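Local coordinates for DNA translocase coupling protein (Clostridium perfringens, PDB 6O1W), which probably binds ATP and DNA as the FtsK/SpoIIIE-like coupling ATPase of a conjugative plasmid, the chain here being one piece of a longer membrane protein, at residues E106-V111 against K123-K128; K227-V232 against T270-C275. All blocks are in the same frame, centred on the assembly; numbering follows the deposited sequence.

Contact 1: E106-V111 against K123-K128; sequences EEQEGV and KIDLNK. With BGC (beta-D-glucopyranose), chain C.
The Asp125 carboxylate and the Gln108 amide meet nearly at right angles, their planes 84° apart, with Gln108 NE2 3.7 Å from Asp125 OD2 and no hydrogen bond between them; Lys128 NZ makes a long salt bridge to the same OD2. Asp125 CG, anti to its backbone N, lies against Val111 CG2 at 4.0 Å. Asp125 OD1 is met from above the carboxylate plane by the backbone N of Asn127 at 2.9 Å, an Asx turn that bends the chain as strand 121-125 ends. The Glu106 carboxylate, on a chain bent at chi2 (-68°), crosses the extended Lys123 chain near its tip; the salt bridge from OE1 to Lys123 NZ is loose at 3.6 Å. Glu109 instead turns to Arg228. Between the backbones, Leu126 N gives a 2.8 Å hydrogen bond to Gly110 O from above the carbonyl plane, and Val111 CA makes a CH...O contact with Ile124 O at 3.3 Å. Gly110, at phi 88°, is the third residue of a type II turn from Gln108 to Val111. The arrangement is a turn leading into an antiparallel edge pairing, Val111 with Asp125 as a non-hydrogen-bonded pair, at one border of the mixed sheet of the FtsK/SpoIIIE-type domain.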
ATOM      1  N   GLU A 106      10.513  14.612  -4.106  1.00 46.76           N
ATOM      2  CA  GLU A 106      10.189  15.212  -5.401  1.00 46.47           C
ATOM      3  C   GLU A 106      10.095  16.705  -5.305  1.00 49.53           C
ATOM      4  O   GLU A 106       9.624  17.252  -4.301  1.00 47.74           O
ATOM      5  CB  GLU A 106       8.867  14.662  -5.947  1.00 47.96           C
ATOM      6  CG  GLU A 106       8.889  13.167  -6.222  1.00 60.32           C
ATOM      7  CD  GLU A 106       9.781  12.699  -7.357  1.00 79.16           C
ATOM      8  OE1 GLU A 106       9.629  13.217  -8.484  1.00 56.11           O
ATOM      9  OE2 GLU A 106      10.619  11.799  -7.122  1.00 85.44           O
ATOM     10  N   GLU A 107      10.495  17.361  -6.394  1.00 47.14           N
ATOM     11  CA  GLU A 107      10.484  18.812  -6.572  1.00 47.41           C
ATOM     12  C   GLU A 107       9.056  19.277  -6.803  1.00 50.40           C
ATOM     13  O   GLU A 107       8.634  20.311  -6.262  1.00 51.30           O
ATOM     14  CB  GLU A 107      11.431  19.216  -7.734  1.00 49.73           C
ATOM     15  CG  GLU A 107      11.223  18.472  -9.060  1.00 68.42           C
ATOM     16  CD  GLU A 107      11.959  17.161  -9.320  1.00 98.59           C
ATOM     17  OE1 GLU A 107      12.301  16.444  -8.350  1.00 87.77           O
ATOM     18  OE2 GLU A 107      12.176  16.843 -10.513  1.00 95.86           O
ATOM     19  N   GLN A 108       8.281  18.458  -7.535  1.00 44.51           N
ATOM     20  CA  GLN A 108       6.889  18.725  -7.843  1.00 43.67           C
ATOM     21  C   GLN A 108       6.007  18.553  -6.594  1.00 45.73           C
ATOM     22  O   GLN A 108       5.925  17.459  -6.027  1.00 45.67           O
ATOM     23  CB  GLN A 108       6.427  17.820  -8.986  1.00 45.46           C
ATOM     24  CG  GLN A 108       5.236  18.370  -9.766  1.00 52.22           C
ATOM     25  CD  GLN A 108       4.766  17.387 -10.801  1.00 68.69           C
ATOM     26  OE1 GLN A 108       5.553  16.808 -11.554  1.00 71.22           O
ATOM     27  NE2 GLN A 108       3.468  17.169 -10.856  1.00 51.94           N
ATOM     28  N   GLU A 109       5.375  19.654  -6.158  1.00 39.14           N
ATOM     29  CA  GLU A 109       4.486  19.700  -4.997  1.00 38.12           C
ATOM     30  C   GLU A 109       3.342  18.696  -5.208  1.00 39.82           C
ATOM     31  O   GLU A 109       2.785  18.640  -6.298  1.00 40.68           O
ATOM     32  CB  GLU A 109       3.937  21.149  -4.826  1.00 39.22           C
ATOM     33  CG  GLU A 109       3.245  21.413  -3.499  1.00 44.35           C
ATOM     34  CD  GLU A 109       1.853  20.829  -3.302  1.00 61.07           C
ATOM     35  OE1 GLU A 109       1.077  20.760  -4.283  1.00 53.78           O
ATOM     36  OE2 GLU A 109       1.546  20.425  -2.158  1.00 54.69           O
ATOM     37  N   GLY A 110       3.024  17.909  -4.188  1.00 34.72           N
ATOM     38  CA  GLY A 110       1.946  16.923  -4.276  1.00 34.03           C
ATOM     39  C   GLY A 110       2.345  15.561  -4.808  1.00 35.26           C
ATOM     40  O   GLY A 110       1.537  14.632  -4.793  1.00 35.08           O
ATOM     41  N   VAL A 111       3.585  15.421  -5.273  1.00 30.49           N
ATOM     42  CA  VAL A 111       4.120  14.158  -5.784  1.00 29.70           C
ATOM     43  C   VAL A 111       4.918  13.531  -4.651  1.00 33.63           C
ATOM     44  O   VAL A 111       5.814  14.178  -4.074  1.00 32.42           O
ATOM     45  CB  VAL A 111       4.982  14.294  -7.090  1.00 33.35           C
ATOM     46  CG1 VAL A 111       5.516  12.935  -7.548  1.00 33.39           C
ATOM     47  CG2 VAL A 111       4.179  14.918  -8.224  1.00 33.24           C
ATOM     48  N   LYS A 123       5.601   6.353  -7.853  1.00 33.33           N
ATOM     49  CA  LYS A 123       5.262   7.762  -7.562  1.00 33.32           C
ATOM     50  C   LYS A 123       3.762   7.932  -7.561  1.00 35.71           C
ATOM     51  O   LYS A 123       3.064   7.281  -8.346  1.00 34.85           O
ATOM     52  CB  LYS A 123       5.900   8.736  -8.572  1.00 35.51           C
ATOM     53  CG  LYS A 123       7.433   8.702  -8.577  1.00 44.90           C
ATOM     54  CD  LYS A 123       8.049   9.770  -9.443  1.00 52.87           C
ATOM     55  CE  LYS A 123       9.519   9.501  -9.637  1.00 73.26           C
ATOM     56  NZ  LYS A 123      10.124  10.425 -10.633  1.00 89.90           N
ATOM     57  N   ILE A 124       3.262   8.731  -6.621  1.00 31.72           N
ATOM     58  CA  ILE A 124       1.849   9.059  -6.506  1.00 31.69           C
ATOM     59  C   ILE A 124       1.743  10.581  -6.617  1.00 35.55           C
ATOM     60  O   ILE A 124       2.390  11.292  -5.847  1.00 35.62           O
ATOM     61  CB  ILE A 124       1.189   8.555  -5.186  1.00 34.71           C
ATOM     62  CG1 ILE A 124       1.351   7.034  -4.979  1.00 35.18           C
ATOM     63  CG2 ILE A 124      -0.295   8.956  -5.126  1.00 35.17           C
ATOM     64  CD1 ILE A 124       1.120   6.582  -3.516  1.00 28.22           C
ATOM     65  N   ASP A 125       0.934  11.068  -7.568  1.00 33.07           N
ATOM     66  CA  ASP A 125       0.641  12.495  -7.738  1.00 32.13           C
ATOM     67  C   ASP A 125      -0.718  12.740  -7.082  1.00 33.43           C
ATOM     68  O   ASP A 125      -1.774  12.426  -7.653  1.00 31.60           O
ATOM     69  CB  ASP A 125       0.618  12.901  -9.217  1.00 34.10           C
ATOM     70  CG  ASP A 125       0.364  14.392  -9.444  1.00 41.94           C
ATOM     71  OD1 ASP A 125      -0.037  15.082  -8.483  1.00 42.15           O
ATOM     72  OD2 ASP A 125       0.570  14.865 -10.583  1.00 50.89           O
ATOM     73  N   LEU A 126      -0.682  13.310  -5.870  1.00 29.82           N
ATOM     74  CA  LEU A 126      -1.875  13.588  -5.083  1.00 29.19           C
ATOM     75  C   LEU A 126      -2.857  14.527  -5.778  1.00 32.57           C
ATOM     76  O   LEU A 126      -4.036  14.457  -5.458  1.00 31.36           O
ATOM     77  CB  LEU A 126      -1.510  14.080  -3.672  1.00 29.39           C
ATOM     78  CG  LEU A 126      -0.705  13.097  -2.802  1.00 32.48           C
ATOM     79  CD1 LEU A 126      -0.388  13.710  -1.522  1.00 32.94           C
ATOM     80  CD2 LEU A 126      -1.476  11.817  -2.549  1.00 34.37           C
ATOM     81  N   ASN A 127      -2.417  15.309  -6.802  1.00 29.80           N
ATOM     82  CA  ASN A 127      -3.339  16.155  -7.589  1.00 30.33           C
ATOM     83  C   ASN A 127      -4.221  15.302  -8.543  1.00 36.66           C
ATOM     84  O   ASN A 127      -5.259  15.773  -9.001  1.00 37.67           O
ATOM     85  CB  ASN A 127      -2.559  17.239  -8.380  1.00 28.37           C
ATOM     86  CG  ASN A 127      -1.847  18.236  -7.487  1.00 52.17           C
ATOM     87  OD1 ASN A 127      -0.637  18.463  -7.584  1.00 54.47           O
ATOM     88  ND2 ASN A 127      -2.573  18.827  -6.568  1.00 40.10           N
ATOM     89  N   LYS A 128      -3.819  14.050  -8.818  1.00 34.06           N
ATOM     90  CA  LYS A 128      -4.531  13.118  -9.714  1.00 34.12           C
ATOM     91  C   LYS A 128      -5.257  11.994  -8.969  1.00 36.52           C
ATOM     92  O   LYS A 128      -6.383  11.653  -9.327  1.00 34.97           O
ATOM     93  CB  LYS A 128      -3.550  12.539 -10.742  1.00 37.28           C
ATOM     94  CG  LYS A 128      -3.050  13.610 -11.718  1.00 50.22           C
ATOM     95  CD  LYS A 128      -1.825  13.193 -12.500  1.00 64.34           C
ATOM     96  CE  LYS A 128      -1.475  14.257 -13.521  1.00 75.49           C
ATOM     97  NZ  LYS A 128      -0.171  13.992 -14.190  1.00 83.31           N
TER
HETATM   98  C2  BGC C 501       3.081   2.622 -11.682  1.00 78.46           C
HETATM   99  C3  BGC C 501       4.595   2.708 -11.816  1.00 79.89           C
HETATM  100  C4  BGC C 501       4.995   4.111 -12.254  1.00 82.80           C
HETATM  101  C5  BGC C 501       4.694   5.079 -11.114  1.00 78.12           C
HETATM  102  C6  BGC C 501       4.560   6.528 -11.545  1.00 79.17           C
HETATM  103  C1  BGC C 501       2.491   3.913 -11.098  1.00 78.19           C
HETATM  104  O1  BGC C 501       1.835   4.612 -12.098  1.00 78.79           O
HETATM  105  O2  BGC C 501       2.704   1.510 -10.877  1.00 75.14           O
HETATM  106  O3  BGC C 501       5.067   1.741 -12.749  1.00 81.24           O
HETATM  107  O4  BGC C 501       6.383   4.176 -12.583  1.00 85.02           O
HETATM  108  O5  BGC C 501       3.489   4.700 -10.415  1.00 79.01           O
HETATM  109  O6  BGC C 501       3.334   6.826 -12.209  1.00 75.56           O

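Contact 2: K227-V232 against T270-C275; sequences KRIIVV and TGINLC
Two neighbouring parallel strands of the P-loop NTPase core, 229-233 and 272-278, run side by side here, the axes of their short segments 4.7 Å apart at closest approach and twisted by 20°. Helices lie between them in sequence, and the mixed sheet continues through strand 159-163 beyond the first strand. Four backbone hydrogen bonds join the pair, each about 2.8 Å and nearly along the C=O axis: Ile229 N and Val231 N give to Gly271 O and Asn273 O, while Asn273 N and Cys275 N give to Ile229 O and Val231 O. CA-H...O contacts accompany them, as between Val232 CA and Cys275 O at 3.3 Å. On one face, Ile229, Val231, Ile272 and Leu274 form an apolar surface, with helix 185-209 packing on Ile229 and Val231. Val231 and Leu274 lie alongside each other, pointing the same way, and Leu274 CD2 touches Val231 CB at 3.8 Å. On the other face, Ile230 puts CG1 anti to its backbone N, which brings CD1 to Cys275 SG at 3.7 Å; helix 142-155, which follows the Walker A loop, packs against both residues. At the start of the strands Arg228, extended to CD and then bent at chi3, folds over toward Asn273. Its NE makes a salt bridge with Glu109, and Asn273 ND2 also gives a hydrogen bond to Pro130 O. The guanidinium and amide planes are nearly coplanar, 24° apart, and a water in the guanidinium plane accepts from both Arg228 NH1 and Asn273 ND2. Arg228 NH1 reaches Asn273 OD1 at 2.9 Å, in the carbonyl plane on a lone pair and almost straight at 167°.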
ATOM      1  N   LYS A 227      -2.931  26.100   1.400  1.00 33.22           N
ATOM      2  CA  LYS A 227      -1.921  25.060   1.520  1.00 31.65           C
ATOM      3  C   LYS A 227      -2.555  23.687   1.450  1.00 33.56           C
ATOM      4  O   LYS A 227      -3.689  23.501   1.917  1.00 30.03           O
ATOM      5  CB  LYS A 227      -1.199  25.206   2.863  1.00 34.49           C
ATOM      6  CG  LYS A 227      -0.414  26.520   3.035  1.00 42.91           C
ATOM      7  CD  LYS A 227       0.497  26.435   4.260  1.00 54.03           C
ATOM      8  CE  LYS A 227       1.256  27.710   4.531  1.00 66.27           C
ATOM      9  NZ  LYS A 227       2.407  27.883   3.602  1.00 77.67           N
ATOM     10  N   ARG A 228      -1.795  22.702   0.922  1.00 30.49           N
ATOM     11  CA  ARG A 228      -2.211  21.298   0.944  1.00 29.75           C
ATOM     12  C   ARG A 228      -2.412  20.871   2.411  1.00 28.02           C
ATOM     13  O   ARG A 228      -1.592  21.212   3.262  1.00 24.89           O
ATOM     14  CB  ARG A 228      -1.135  20.396   0.296  1.00 28.72           C
ATOM     15  CG  ARG A 228      -1.537  18.909   0.286  1.00 40.12           C
ATOM     16  CD  ARG A 228      -0.653  18.012  -0.581  1.00 36.69           C
ATOM     17  NE  ARG A 228      -0.502  18.570  -1.921  1.00 32.09           N
ATOM     18  CZ  ARG A 228      -1.394  18.482  -2.894  1.00 34.97           C
ATOM     19  NH1 ARG A 228      -2.514  17.793  -2.719  1.00 29.62           N
ATOM     20  NH2 ARG A 228      -1.186  19.098  -4.045  1.00 34.01           N
ATOM     21  N   ILE A 229      -3.506  20.169   2.695  1.00 23.57           N
ATOM     22  CA  ILE A 229      -3.783  19.599   4.005  1.00 23.79           C
ATOM     23  C   ILE A 229      -3.659  18.057   3.912  1.00 29.83           C
ATOM     24  O   ILE A 229      -4.334  17.441   3.088  1.00 28.40           O
ATOM     25  CB  ILE A 229      -5.181  20.010   4.554  1.00 27.53           C
ATOM     26  CG1 ILE A 229      -5.252  21.540   4.821  1.00 28.12           C
ATOM     27  CG2 ILE A 229      -5.493  19.219   5.833  1.00 29.57           C
ATOM     28  CD1 ILE A 229      -6.696  22.118   4.972  1.00 29.10           C
ATOM     29  N   ILE A 230      -2.807  17.438   4.760  1.00 27.02           N
ATOM     30  CA  ILE A 230      -2.691  15.983   4.810  1.00 26.40           C
ATOM     31  C   ILE A 230      -3.300  15.473   6.114  1.00 29.06           C
ATOM     32  O   ILE A 230      -3.020  15.999   7.191  1.00 27.67           O
ATOM     33  CB  ILE A 230      -1.264  15.433   4.515  1.00 30.00           C
ATOM     34  CG1 ILE A 230      -1.272  13.855   4.521  1.00 31.11           C
ATOM     35  CG2 ILE A 230      -0.183  16.063   5.423  1.00 29.85           C
ATOM     36  CD1 ILE A 230       0.055  13.140   4.537  1.00 47.17           C
ATOM     37  N   VAL A 231      -4.188  14.499   6.000  1.00 26.32           N
ATOM     38  CA  VAL A 231      -4.893  13.910   7.137  1.00 25.77           C
ATOM     39  C   VAL A 231      -4.465  12.451   7.216  1.00 27.69           C
ATOM     40  O   VAL A 231      -4.744  11.678   6.303  1.00 26.39           O
ATOM     41  CB  VAL A 231      -6.429  14.048   6.997  1.00 28.53           C
ATOM     42  CG1 VAL A 231      -7.139  13.582   8.267  1.00 28.46           C
ATOM     43  CG2 VAL A 231      -6.835  15.472   6.625  1.00 27.60           C
ATOM     44  N   VAL A 232      -3.785  12.087   8.283  1.00 23.70           N
ATOM     45  CA  VAL A 232      -3.278  10.729   8.439  1.00 24.06           C
ATOM     46  C   VAL A 232      -4.134  10.038   9.464  1.00 28.15           C
ATOM     47  O   VAL A 232      -4.226  10.505  10.594  1.00 27.45           O
ATOM     48  CB  VAL A 232      -1.768  10.684   8.813  1.00 29.90           C
ATOM     49  CG1 VAL A 232      -1.245   9.233   8.844  1.00 30.76           C
ATOM     50  CG2 VAL A 232      -0.938  11.527   7.858  1.00 29.67           C
ATOM     51  N   THR A 270      -9.220  20.295  -4.218  1.00 30.30           N
ATOM     52  CA  THR A 270      -9.028  21.225  -3.091  1.00 28.15           C
ATOM     53  C   THR A 270      -7.726  21.034  -2.276  1.00 31.25           C
ATOM     54  O   THR A 270      -7.441  21.838  -1.383  1.00 29.41           O
ATOM     55  CB  THR A 270     -10.244  21.172  -2.185  1.00 31.96           C
ATOM     56  OG1 THR A 270     -10.341  19.861  -1.667  1.00 32.47           O
ATOM     57  CG2 THR A 270     -11.556  21.551  -2.906  1.00 26.17           C
ATOM     58  N   GLY A 271      -6.937  20.008  -2.583  1.00 27.33           N
ATOM     59  CA  GLY A 271      -5.679  19.817  -1.875  1.00 26.08           C
ATOM     60  C   GLY A 271      -5.859  19.384  -0.430  1.00 30.41           C
ATOM     61  O   GLY A 271      -5.083  19.780   0.433  1.00 31.81           O
ATOM     62  N   ILE A 272      -6.874  18.568  -0.150  1.00 25.16           N
ATOM     63  CA  ILE A 272      -7.078  17.943   1.151  1.00 24.98           C
ATOM     64  C   ILE A 272      -6.957  16.428   0.885  1.00 30.54           C
ATOM     65  O   ILE A 272      -7.820  15.843   0.209  1.00 32.20           O
ATOM     66  CB  ILE A 272      -8.398  18.337   1.857  1.00 28.81           C
ATOM     67  CG1 ILE A 272      -8.586  19.884   1.913  1.00 28.90           C
ATOM     68  CG2 ILE A 272      -8.489  17.665   3.248  1.00 29.19           C
ATOM     69  CD1 ILE A 272      -9.792  20.408   2.594  1.00 34.19           C
ATOM     70  N   ASN A 273      -5.895  15.799   1.428  1.00 25.99           N
ATOM     71  CA  ASN A 273      -5.572  14.398   1.188  1.00 27.07           C
ATOM     72  C   ASN A 273      -5.675  13.487   2.404  1.00 31.89           C
ATOM     73  O   ASN A 273      -5.149  13.790   3.475  1.00 30.06           O
ATOM     74  CB  ASN A 273      -4.176  14.286   0.556  1.00 27.13           C
ATOM     75  CG  ASN A 273      -3.974  15.268  -0.575  1.00 38.92           C
ATOM     76  OD1 ASN A 273      -3.246  16.230  -0.447  1.00 33.60           O
ATOM     77  ND2 ASN A 273      -4.628  15.062  -1.698  1.00 28.59           N
ATOM     78  N   LEU A 274      -6.368  12.361   2.223  1.00 31.65           N
ATOM     79  CA  LEU A 274      -6.542  11.344   3.273  1.00 32.12           C
ATOM     80  C   LEU A 274      -5.551  10.205   3.071  1.00 35.96           C
ATOM     81  O   LEU A 274      -5.491   9.661   1.967  1.00 34.53           O
ATOM     82  CB  LEU A 274      -7.982  10.791   3.259  1.00 31.47           C
ATOM     83  CG  LEU A 274      -9.065  11.780   3.652  1.00 36.63           C
ATOM     84  CD1 LEU A 274     -10.443  11.286   3.230  1.00 36.47           C
ATOM     85  CD2 LEU A 274      -9.030  12.084   5.140  1.00 38.89           C
ATOM     86  N   CYS A 275      -4.767   9.878   4.111  1.00 34.12           N
ATOM     87  CA  CYS A 275      -3.808   8.764   4.137  1.00 37.01           C
ATOM     88  C   CYS A 275      -4.288   7.868   5.243  1.00 35.95           C
ATOM     89  O   CYS A 275      -4.165   8.214   6.430  1.00 33.77           O
ATOM     90  CB  CYS A 275      -2.371   9.233   4.374  1.00 41.07           C
ATOM     91  SG  CYS A 275      -1.671  10.200   3.011  1.00 47.69           S
TER
HETATM   92  O   HOH W   1      -4.933  16.663  -4.116  1.00 36.74           O

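Contacts 1 and 2 belong to one mixed sheet, their centres about 12 Å apart, and Arg228 joins them: its NE bonds Glu109 OE2 at 2.8 Å while its NH1 serves Asn273 on strand 272-278. The same arginine packs its NE on Gly110 CA at 3.8 Å, and Leu126 CB lies 3.8 Å from Asn273 ND2, so the turn of contact 1 sits over the start of the strands in contact 2. At the other end of contact 2 the Val232 side chain comes within about 9 Å of that of Lys142 in the ATP site, which is empty here. On contact 1, Lys123 O lies 3.3 Å from O5 of a bound glucose.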